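Local coordinates for acetyltransferase (PDB 4JXQ) that acetylates phosphinothricin with acetyl-CoA as the acetyl donor, as a member of the GNAT superfamily, at the interface of chains A and B. Residues are numbered along the deposited sequence; one frame, centred on the assembly and turned at random. Chains: chain A/B, Acetyltransferase.

Contact 1: the interface of chains A and B. Residues chain A 118, 170, 172-174; chain B 151, 154, 156.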
ATOM      1  N   ARG A 118     -10.971  -6.870 -11.233  1.00  9.44           N
ATOM      2  CA  ARG A 118     -10.329  -8.051 -11.789  1.00  9.71           C
ATOM      3  C   ARG A 118      -9.425  -8.781 -10.793  1.00  9.20           C
ATOM      4  O   ARG A 118      -9.062  -9.922 -11.076  1.00  9.82           O
ATOM      5  CB  ARG A 118      -9.554  -7.732 -13.060  1.00 10.24           C
ATOM      6  CG  ARG A 118     -10.428  -7.234 -14.193  1.00 10.75           C
ATOM      7  CD  ARG A 118     -11.464  -8.256 -14.659  1.00 11.64           C
ATOM      8  NE  ARG A 118     -12.066  -7.888 -15.941  1.00 13.07           N
ATOM      9  CZ  ARG A 118     -11.501  -8.110 -17.126  1.00 13.99           C
ATOM     10  NH1 ARG A 118     -10.317  -8.685 -17.213  1.00 13.81           N
ATOM     11  NH2 ARG A 118     -12.120  -7.676 -18.214  1.00 15.54           N
ATOM     12  N   THR A 170      -7.052 -11.767 -15.500  1.00 14.02           N
ATOM     13  CA  THR A 170      -6.083 -11.270 -16.465  1.00 14.91           C
ATOM     14  C   THR A 170      -6.380 -11.751 -17.885  1.00 15.89           C
ATOM     15  O   THR A 170      -5.615 -11.428 -18.783  1.00 16.97           O
ATOM     16  CB  THR A 170      -4.632 -11.725 -16.050  1.00 14.48           C
ATOM     17  OG1 THR A 170      -3.672 -10.975 -16.811  1.00 14.82           O
ATOM     18  CG2 THR A 170      -4.471 -13.252 -16.268  1.00 18.57           C
ATOM     19  N   THR A 172      -8.758 -11.198 -20.143  1.00 19.12           N
ATOM     20  CA  THR A 172      -9.307 -10.254 -21.119  1.00 18.18           C
ATOM     21  C   THR A 172      -8.887  -8.864 -20.730  1.00 16.49           C
ATOM     22  O   THR A 172      -8.556  -8.591 -19.550  1.00 18.16           O
ATOM     23  CB  THR A 172     -10.837 -10.318 -21.208  1.00 18.75           C
ATOM     24  OG1 THR A 172     -11.390  -9.883 -19.964  1.00 19.69           O
ATOM     25  CG2 THR A 172     -11.359 -11.718 -21.567  1.00 23.55           C
ATOM     26  N   LYS A 173      -8.891  -7.946 -21.679  1.00 20.01           N
ATOM     27  CA  LYS A 173      -8.726  -6.544 -21.409  1.00 19.70           C
ATOM     28  C   LYS A 173     -10.014  -5.935 -20.816  1.00 21.44           C
ATOM     29  O   LYS A 173     -11.103  -6.242 -21.309  1.00 26.05           O
ATOM     30  CB  LYS A 173      -8.355  -5.819 -22.694  1.00 24.59           C
ATOM     31  CG  LYS A 173      -7.146  -6.429 -23.359  1.00 30.69           C
ATOM     32  CD  LYS A 173      -5.899  -6.510 -22.515  1.00 26.58           C
ATOM     33  CE  LYS A 173      -4.664  -6.639 -23.417  1.00 49.38           C
ATOM     34  NZ  LYS A 173      -4.818  -7.593 -24.557  1.00 57.82           N
ATOM     35  N   PRO A 174      -9.951  -5.015 -19.845  1.00 17.78           N
ATOM     36  CA  PRO A 174     -11.210  -4.464 -19.371  1.00 18.63           C
ATOM     37  C   PRO A 174     -11.840  -3.539 -20.393  1.00 20.64           C
ATOM     38  O   PRO A 174     -11.162  -2.829 -21.118  1.00 26.12           O
ATOM     39  CB  PRO A 174     -10.861  -3.636 -18.119  1.00 20.88           C
ATOM     40  CG  PRO A 174      -9.670  -4.328 -17.633  1.00 19.56           C
ATOM     41  CD  PRO A 174      -8.893  -4.684 -18.937  1.00 19.00           C
TER
ATOM     42  N   PHE B 151      -2.700  -2.161 -14.805  1.00 10.63           N
ATOM     43  CA  PHE B 151      -3.096  -2.165 -16.202  1.00 11.40           C
ATOM     44  C   PHE B 151      -2.618  -0.839 -16.802  1.00 10.77           C
ATOM     45  O   PHE B 151      -3.049   0.217 -16.331  1.00 12.29           O
ATOM     46  CB  PHE B 151      -4.586  -2.314 -16.384  1.00 12.36           C
ATOM     47  CG  PHE B 151      -4.973  -2.532 -17.841  1.00 13.23           C
ATOM     48  CD1 PHE B 151      -4.814  -3.788 -18.412  1.00 14.67           C
ATOM     49  CD2 PHE B 151      -5.354  -1.497 -18.671  1.00 17.33           C
ATOM     50  CE1 PHE B 151      -5.118  -4.008 -19.741  1.00 16.31           C
ATOM     51  CE2 PHE B 151      -5.652  -1.722 -19.988  1.00 20.04           C
ATOM     52  CZ  PHE B 151      -5.500  -2.958 -20.539  1.00 18.99           C
ATOM     53  N   GLY B 154      -1.929  -0.652 -22.264  1.00 15.35           N
ATOM     54  CA  GLY B 154      -2.688  -1.690 -22.882  1.00 15.98           C
ATOM     55  C   GLY B 154      -2.437  -3.088 -22.406  1.00 17.39           C
ATOM     56  O   GLY B 154      -2.973  -4.019 -23.018  1.00 19.52           O
ATOM     57  N   TRP B 156      -1.785  -5.947 -18.889  1.00 12.91           N
ATOM     58  CA  TRP B 156      -1.708  -6.324 -17.517  1.00 12.13           C
ATOM     59  C   TRP B 156      -0.297  -6.406 -17.025  1.00 12.26           C
ATOM     60  O   TRP B 156       0.589  -6.914 -17.719  1.00 15.47           O
ATOM     61  CB  TRP B 156      -2.400  -7.690 -17.255  1.00 12.88           C
ATOM     62  CG  TRP B 156      -3.903  -7.645 -17.451  1.00 11.85           C
ATOM     63  CD1 TRP B 156      -4.635  -8.223 -18.447  1.00 12.93           C
ATOM     64  CD2 TRP B 156      -4.838  -6.972 -16.570  1.00 11.67           C
ATOM     65  NE1 TRP B 156      -5.957  -7.979 -18.222  1.00 13.13           N
ATOM     66  CE2 TRP B 156      -6.121  -7.193 -17.101  1.00 12.07           C
ATOM     67  CE3 TRP B 156      -4.694  -6.169 -15.429  1.00 11.94           C
ATOM     68  CZ2 TRP B 156      -7.246  -6.662 -16.508  1.00 12.67           C
ATOM     69  CZ3 TRP B 156      -5.814  -5.652 -14.866  1.00 12.82           C
ATOM     70  CH2 TRP B 156      -7.068  -5.873 -15.397  1.00 12.96           C
TER

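Contact 2: the interface of chains A and B. Residues chain A 32, 123, 149, 159, 161; chain B 75-76, 81.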
ATOM      1  N   TYR A  32      -3.359  -1.659  11.811  1.00 11.50           N
ATOM      2  CA  TYR A  32      -2.124  -1.074  12.298  1.00 10.93           C
ATOM      3  C   TYR A  32      -2.319   0.341  12.812  1.00 11.78           C
ATOM      4  O   TYR A  32      -1.344   0.992  13.195  1.00 12.03           O
ATOM      5  CB  TYR A  32      -1.046  -1.195  11.257  1.00 11.13           C
ATOM      6  CG  TYR A  32      -0.460  -2.589  11.077  1.00 10.56           C
ATOM      7  CD1 TYR A  32      -0.955  -3.694  11.730  1.00 11.14           C
ATOM      8  CD2 TYR A  32       0.626  -2.788  10.268  1.00 11.34           C
ATOM      9  CE1 TYR A  32      -0.420  -4.965  11.520  1.00 10.32           C
ATOM     10  CE2 TYR A  32       1.158  -4.029  10.033  1.00 10.31           C
ATOM     11  CZ  TYR A  32       0.601  -5.120  10.670  1.00  9.87           C
ATOM     12  OH  TYR A  32       1.097  -6.408  10.441  1.00 10.75           O
ATOM     13  N   VAL A 123      -4.467  -7.631   2.774  1.00  9.86           N
ATOM     14  CA  VAL A 123      -3.230  -7.281   3.500  1.00 10.17           C
ATOM     15  C   VAL A 123      -3.552  -7.553   4.947  1.00  9.95           C
ATOM     16  O   VAL A 123      -4.297  -6.801   5.551  1.00 11.91           O
ATOM     17  CB  VAL A 123      -2.820  -5.823   3.227  1.00 11.01           C
ATOM     18  CG1 VAL A 123      -1.559  -5.517   4.038  1.00 13.15           C
ATOM     19  CG2 VAL A 123      -2.640  -5.558   1.770  1.00 12.20           C
ATOM     20  N   THR A 149       7.113  -6.099   9.801  1.00 10.09           N
ATOM     21  CA  THR A 149       6.740  -4.850   9.180  1.00 10.52           C
ATOM     22  C   THR A 149       5.821  -3.975  10.024  1.00 10.58           C
ATOM     23  O   THR A 149       5.721  -2.763   9.750  1.00 11.84           O
ATOM     24  CB  THR A 149       6.124  -5.083   7.801  1.00 10.67           C
ATOM     25  OG1 THR A 149       5.171  -6.160   7.863  1.00 11.04           O
ATOM     26  CG2 THR A 149       7.166  -5.399   6.811  1.00 12.32           C
ATOM     27  N   THR A 159       3.118  -9.196   8.177  1.00 10.08           N
ATOM     28  CA  THR A 159       1.965  -8.767   7.400  1.00  9.38           C
ATOM     29  C   THR A 159       1.857  -9.696   6.195  1.00 10.04           C
ATOM     30  O   THR A 159       2.760  -9.777   5.388  1.00 10.38           O
ATOM     31  CB  THR A 159       2.140  -7.313   6.946  1.00  9.96           C
ATOM     32  OG1 THR A 159       2.450  -6.503   8.098  1.00 10.44           O
ATOM     33  CG2 THR A 159       0.837  -6.784   6.310  1.00 10.97           C
ATOM     34  N   PHE A 161       0.193 -11.113   2.666  1.00  9.59           N
ATOM     35  CA  PHE A 161      -0.461 -10.620   1.429  1.00  9.66           C
ATOM     36  C   PHE A 161      -1.072 -11.803   0.713  1.00 10.87           C
ATOM     37  O   PHE A 161      -0.392 -12.803   0.469  1.00 11.33           O
ATOM     38  CB  PHE A 161       0.545  -9.984   0.527  1.00 11.81           C
ATOM     39  CG  PHE A 161       0.935  -8.583   0.973  1.00 13.03           C
ATOM     40  CD1 PHE A 161       1.586  -8.370   2.157  1.00 14.74           C
ATOM     41  CD2 PHE A 161       0.596  -7.492   0.257  1.00 17.04           C
ATOM     42  CE1 PHE A 161       1.934  -7.085   2.585  1.00 18.32           C
ATOM     43  CE2 PHE A 161       0.955  -6.204   0.693  1.00 20.81           C
ATOM     44  CZ  PHE A 161       1.584  -6.059   1.862  1.00 21.28           C
TER
ATOM     45  N   PHE B  75       5.357   3.068   3.567  1.00 11.06           N
ATOM     46  CA  PHE B  75       4.561   2.112   2.784  1.00 10.59           C
ATOM     47  C   PHE B  75       3.096   2.439   2.914  1.00 10.60           C
ATOM     48  O   PHE B  75       2.401   2.604   1.942  1.00 12.77           O
ATOM     49  CB  PHE B  75       4.863   0.716   3.331  1.00 12.10           C
ATOM     50  CG  PHE B  75       3.924  -0.337   2.772  1.00 12.52           C
ATOM     51  CD1 PHE B  75       3.882  -0.640   1.442  1.00 15.95           C
ATOM     52  CD2 PHE B  75       3.064  -1.003   3.622  1.00 12.50           C
ATOM     53  CE1 PHE B  75       2.986  -1.592   0.948  1.00 19.58           C
ATOM     54  CE2 PHE B  75       2.154  -1.917   3.116  1.00 14.52           C
ATOM     55  CZ  PHE B  75       2.104  -2.200   1.799  1.00 19.35           C
ATOM     56  N   ARG B  76       2.645   2.559   4.139  1.00 11.49           N
ATOM     57  CA  ARG B  76       1.356   3.057   4.547  1.00 13.39           C
ATOM     58  C   ARG B  76       1.630   3.871   5.858  1.00 12.50           C
ATOM     59  O   ARG B  76       2.430   3.498   6.671  1.00 15.04           O
ATOM     60  CB  ARG B  76       0.358   1.905   4.808  1.00 14.49           C
ATOM     61  CG  ARG B  76      -0.161   1.301   3.541  1.00 15.78           C
ATOM     62  CD  ARG B  76      -1.061   0.105   3.730  1.00 17.95           C
ATOM     63  NE  ARG B  76      -1.640  -0.184   2.456  1.00 21.17           N
ATOM     64  CZ  ARG B  76      -2.599  -1.079   2.183  1.00 18.73           C
ATOM     65  NH1 ARG B  76      -3.028  -1.920   3.066  1.00 16.19           N
ATOM     66  NH2 ARG B  76      -3.095  -1.149   0.997  1.00 25.63           N
ATOM     67  N   TYR B  81       3.225   0.758  11.108  1.00  9.64           N
ATOM     68  CA  TYR B  81       4.187   0.661  10.025  1.00  9.68           C
ATOM     69  C   TYR B  81       5.333   1.665  10.136  1.00  9.60           C
ATOM     70  O   TYR B  81       6.134   1.781   9.229  1.00 10.02           O
ATOM     71  CB  TYR B  81       3.488   0.886   8.688  1.00 10.18           C
ATOM     72  CG  TYR B  81       2.614  -0.206   8.120  1.00 10.44           C
ATOM     73  CD1 TYR B  81       3.116  -1.458   7.835  1.00 10.72           C
ATOM     74  CD2 TYR B  81       1.298   0.038   7.817  1.00 12.56           C
ATOM     75  CE1 TYR B  81       2.326  -2.410   7.214  1.00 11.48           C
ATOM     76  CE2 TYR B  81       0.493  -0.916   7.203  1.00 12.94           C
ATOM     77  CZ  TYR B  81       1.038  -2.148   6.897  1.00 12.59           C
ATOM     78  OH  TYR B  81       0.281  -3.106   6.265  1.00 14.26           O
TER

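Contact 3: the interface of chains A and B. Residues chain A 151, 154-156; chain B 170, 172-174.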
ATOM      1  N   PHE A 151       4.755  -2.896  14.178  1.00 10.70           N
ATOM      2  CA  PHE A 151       5.180  -2.885  15.585  1.00 10.75           C
ATOM      3  C   PHE A 151       4.027  -2.377  16.400  1.00 11.46           C
ATOM      4  O   PHE A 151       3.619  -1.231  16.213  1.00 12.69           O
ATOM      5  CB  PHE A 151       6.435  -2.045  15.833  1.00 11.96           C
ATOM      6  CG  PHE A 151       6.991  -2.252  17.232  1.00 13.21           C
ATOM      7  CD1 PHE A 151       7.710  -3.388  17.527  1.00 13.83           C
ATOM      8  CD2 PHE A 151       6.713  -1.369  18.244  1.00 16.12           C
ATOM      9  CE1 PHE A 151       8.208  -3.602  18.809  1.00 16.28           C
ATOM     10  CE2 PHE A 151       7.207  -1.586  19.528  1.00 20.14           C
ATOM     11  CZ  PHE A 151       7.920  -2.720  19.813  1.00 19.05           C
ATOM     12  N   GLY A 154       3.965  -3.791  21.653  1.00 18.72           N
ATOM     13  CA  GLY A 154       5.333  -4.150  22.026  1.00 20.32           C
ATOM     14  C   GLY A 154       5.934  -5.289  21.250  1.00 18.39           C
ATOM     15  O   GLY A 154       6.963  -5.757  21.682  1.00 21.05           O
ATOM     16  N   ARG A 155       5.349  -5.677  20.104  1.00 16.25           N
ATOM     17  CA  ARG A 155       5.785  -6.822  19.346  1.00 17.04           C
ATOM     18  C   ARG A 155       5.966  -6.466  17.872  1.00 13.03           C
ATOM     19  O   ARG A 155       5.180  -5.716  17.305  1.00 13.31           O
ATOM     20  CB  ARG A 155       4.719  -7.959  19.453  1.00 22.58           C
ATOM     21  CG  ARG A 155       4.470  -8.494  20.857  1.00 30.75           C
ATOM     22  CD  ARG A 155       3.232  -9.360  20.890  1.00 44.03           C
ATOM     23  NE  ARG A 155       2.913 -10.028  19.614  1.00 66.35           N
ATOM     24  CZ  ARG A 155       1.740  -9.952  18.965  1.00 85.45           C
ATOM     25  NH1 ARG A 155       1.571 -10.616  17.818  1.00 74.36           N
ATOM     26  NH2 ARG A 155       0.721  -9.234  19.447  1.00 65.66           N
ATOM     27  N   TRP A 156       6.966  -7.090  17.259  1.00 13.08           N
ATOM     28  CA  TRP A 156       7.071  -7.103  15.811  1.00 11.89           C
ATOM     29  C   TRP A 156       6.019  -8.008  15.227  1.00 11.94           C
ATOM     30  O   TRP A 156       5.794  -9.122  15.658  1.00 14.37           O
ATOM     31  CB  TRP A 156       8.466  -7.528  15.384  1.00 12.66           C
ATOM     32  CG  TRP A 156       9.559  -6.551  15.705  1.00 11.72           C
ATOM     33  CD1 TRP A 156      10.538  -6.666  16.638  1.00 12.55           C
ATOM     34  CD2 TRP A 156       9.731  -5.286  15.094  1.00 11.24           C
ATOM     35  NE1 TRP A 156      11.345  -5.559  16.607  1.00 12.97           N
ATOM     36  CE2 TRP A 156      10.857  -4.685  15.686  1.00 11.66           C
ATOM     37  CE3 TRP A 156       9.021  -4.567  14.118  1.00 11.78           C
ATOM     38  CZ2 TRP A 156      11.284  -3.407  15.318  1.00 12.17           C
ATOM     39  CZ3 TRP A 156       9.434  -3.303  13.792  1.00 11.15           C
ATOM     40  CH2 TRP A 156      10.565  -2.738  14.370  1.00 11.83           C
TER
ATOM     41  N   THR B 170      14.485  -6.966  13.104  1.00 11.94           N
ATOM     42  CA  THR B 170      13.561  -7.464  14.072  1.00 13.41           C
ATOM     43  C   THR B 170      14.242  -7.844  15.389  1.00 13.87           C
ATOM     44  O   THR B 170      13.550  -8.311  16.307  1.00 16.24           O
ATOM     45  CB  THR B 170      12.783  -8.701  13.544  1.00 13.80           C
ATOM     46  OG1 THR B 170      11.646  -8.961  14.380  1.00 15.63           O
ATOM     47  CG2 THR B 170      13.722  -9.934  13.505  1.00 15.50           C
ATOM     48  N   THR B 172      15.862  -6.374  17.898  1.00 16.48           N
ATOM     49  CA  THR B 172      15.675  -5.595  19.105  1.00 14.55           C
ATOM     50  C   THR B 172      14.391  -4.807  18.981  1.00 15.29           C
ATOM     51  O   THR B 172      13.881  -4.562  17.879  1.00 14.76           O
ATOM     52  CB  THR B 172      16.829  -4.627  19.337  1.00 16.33           C
ATOM     53  OG1 THR B 172      16.832  -3.694  18.243  1.00 15.59           O
ATOM     54  CG2 THR B 172      18.165  -5.348  19.424  1.00 19.80           C
ATOM     55  N   LYS B 173      13.909  -4.334  20.115  1.00 17.06           N
ATOM     56  CA  LYS B 173      12.804  -3.410  20.148  1.00 18.44           C
ATOM     57  C   LYS B 173      13.265  -2.016  19.755  1.00 17.75           C
ATOM     58  O   LYS B 173      14.382  -1.664  20.095  1.00 20.89           O
ATOM     59  CB  LYS B 173      12.173  -3.360  21.540  1.00 22.40           C
ATOM     60  CG  LYS B 173      11.660  -4.687  22.058  1.00 28.10           C
ATOM     61  CD  LYS B 173      10.614  -5.363  21.211  1.00 34.66           C
ATOM     62  CE  LYS B 173      10.044  -6.558  21.968  1.00 46.40           C
ATOM     63  NZ  LYS B 173       9.789  -7.656  21.002  1.00 59.49           N
ATOM     64  N   PRO B 174      12.424  -1.190  19.084  1.00 18.87           N
ATOM     65  CA  PRO B 174      12.941   0.157  18.788  1.00 18.51           C
ATOM     66  C   PRO B 174      13.098   1.013  20.026  1.00 18.09           C
ATOM     67  O   PRO B 174      12.412   0.760  21.013  1.00 23.68           O
ATOM     68  CB  PRO B 174      11.889   0.760  17.904  1.00 30.19           C
ATOM     69  CG  PRO B 174      11.260  -0.442  17.269  1.00 36.77           C
ATOM     70  CD  PRO B 174      11.169  -1.470  18.358  1.00 30.22           C
TER

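Contact 1: the interface of chains A and B
B:Trp156, on strand 155-165 of one GNAT-fold subunit, reaches the C-terminal tail of chain A, which passes it at A:Thr170, A:Thr172 and A:Pro174. A chi1 of -67° puts CG beside the backbone N and sends the indole out to that tail. B:Trp156 CB lies 3.6 Å from the hydroxyl OG1 of A:Thr170, and the same oxygen reaches B:Trp156 CD1 at 3.3 Å, the two side chains running antiparallel; a small side chain such as threonine may let the ring pass this near. Next along the ring, B:Trp156 NE1 donates a hydrogen bond of 3.0 Å to the backbone O of A:Thr172, fairly straight (161° at H) and in the indole plane. From the opposite face of that carbonyl A:Arg118 gives NH1 to A:Thr172 O at 2.9 Å; arginine is long enough, and bent at chi2, to brace the acceptor from its own chain. Neither donor sits on a lone pair. B:Trp156 CZ2 lies 3.5 Å from CD of the compact, apolar ring of A:Pro174. At the far end B:Trp156 CH2 touches A:Arg118 CG at 3.8 Å, in the aliphatic part of a chain roughly perpendicular to the tryptophan side chain. One indole face carries A:Thr170 CA near its periphery; B:Phe151 CD1 covers the centre of the other.

Contact 2: the interface of chains A and B
Chi1 near -74° in both A:Tyr32 and B:Tyr81 sets each CG beside its own backbone N, and a chi2 of 6° in A:Tyr32 turns the edge of that ring toward its neighbour. The rings meet edge to face, their planes 63° apart, with A:Tyr32 CD2 standing 3.4 Å above the centre of the B:Tyr81 ring. Tyrosine suits this position because its edge can pack against an aromatic face while the hydroxyl OH of A:Tyr32 shares a hydrogen bond of 2.7 Å with A:Thr159 OG1. A:Thr159 OG1 is also paired with A:Thr149 OG1 at 2.8 Å; these bonds, all within chain A, would help to fix the orientation of the A:Tyr32 ring that meets B:Tyr81. The other branch of A:Thr159, its methyl CG2, lies 3.7 Å from the phenol OH of B:Tyr81. B:Phe75 supports the opposite face of B:Tyr81 with CD2, near the ring's periphery, and B:Phe75 CZ reaches A:Phe161 CZ at 3.9 Å, the two side chains approaching head-on. B:Arg76, extended from CG to NE, brings NH1 to 3.9 Å from the methyl CG2 of A:Val123. The patch gives the dimer of the crystal an aromatic contact, in which the 3-10 helix 79-81 of one subunit packs beside the sheet of the other.

Contact 3: the interface of chains A and B
Strand 149-152 of chain A, the turn at A:Gly154 and the start of strand 155-165 meet the C-terminal loop of chain B, with A:Phe151 and A:Trp156 receiving B:Pro174. Proline suits this place because its compact ring offers C-H groups to two aromatic partners at once. B:Pro174 CD lies over the face of A:Phe151, 3.9 Å from the ring centroid in a CH-pi contact and displaced toward the rim, while B:Pro174 CG reaches A:Trp156 CZ2 at 3.5 Å. A:Phe151 points CG anti to its own N (chi1 -170°), which lays CD1 3.6 Å above the centre of the A:Trp156 ring, so the phenyl group supports the indole from within its own chain. B:Lys173, poorly ordered, appears to bring CD to the phenyl edge, about 3.8 Å from A:Phe151 CE1. Its approach to the carbonyl O of A:Gly154 is doubtful as well. Glycine readily adopts the positive phi of that turn and has no side chain to hinder the lysine. B:Thr170 presents CA to the other face of the A:Trp156 indole, 3.9 Å above its plane. The indole N-H, A:Trp156 NE1, bonds to the backbone O of B:Thr172 at 3.0 Å, standing 45° out of the carbonyl plane.

Contacts 1 and 3 are twins related by the two-fold axis, the same strand ends and C-terminal loop with the chains exchanged, and their C-alpha centres lie about 40 Å apart. Contact 2 falls between them, its C-alpha centre about 26 Å from that of contact 1 and 14 Å from that of contact 3. It shares strands 149-152 and 155-165 of chain A with contact 3, so these strands serve both an aromatic patch lying nearer contact 3 and an outer tail-binding patch. Each subunit's tail thus reaches across to the other at opposite ends of the interface. Such reciprocal exchange would suit a stable dimer, although the structure alone does not show that one forms in solution.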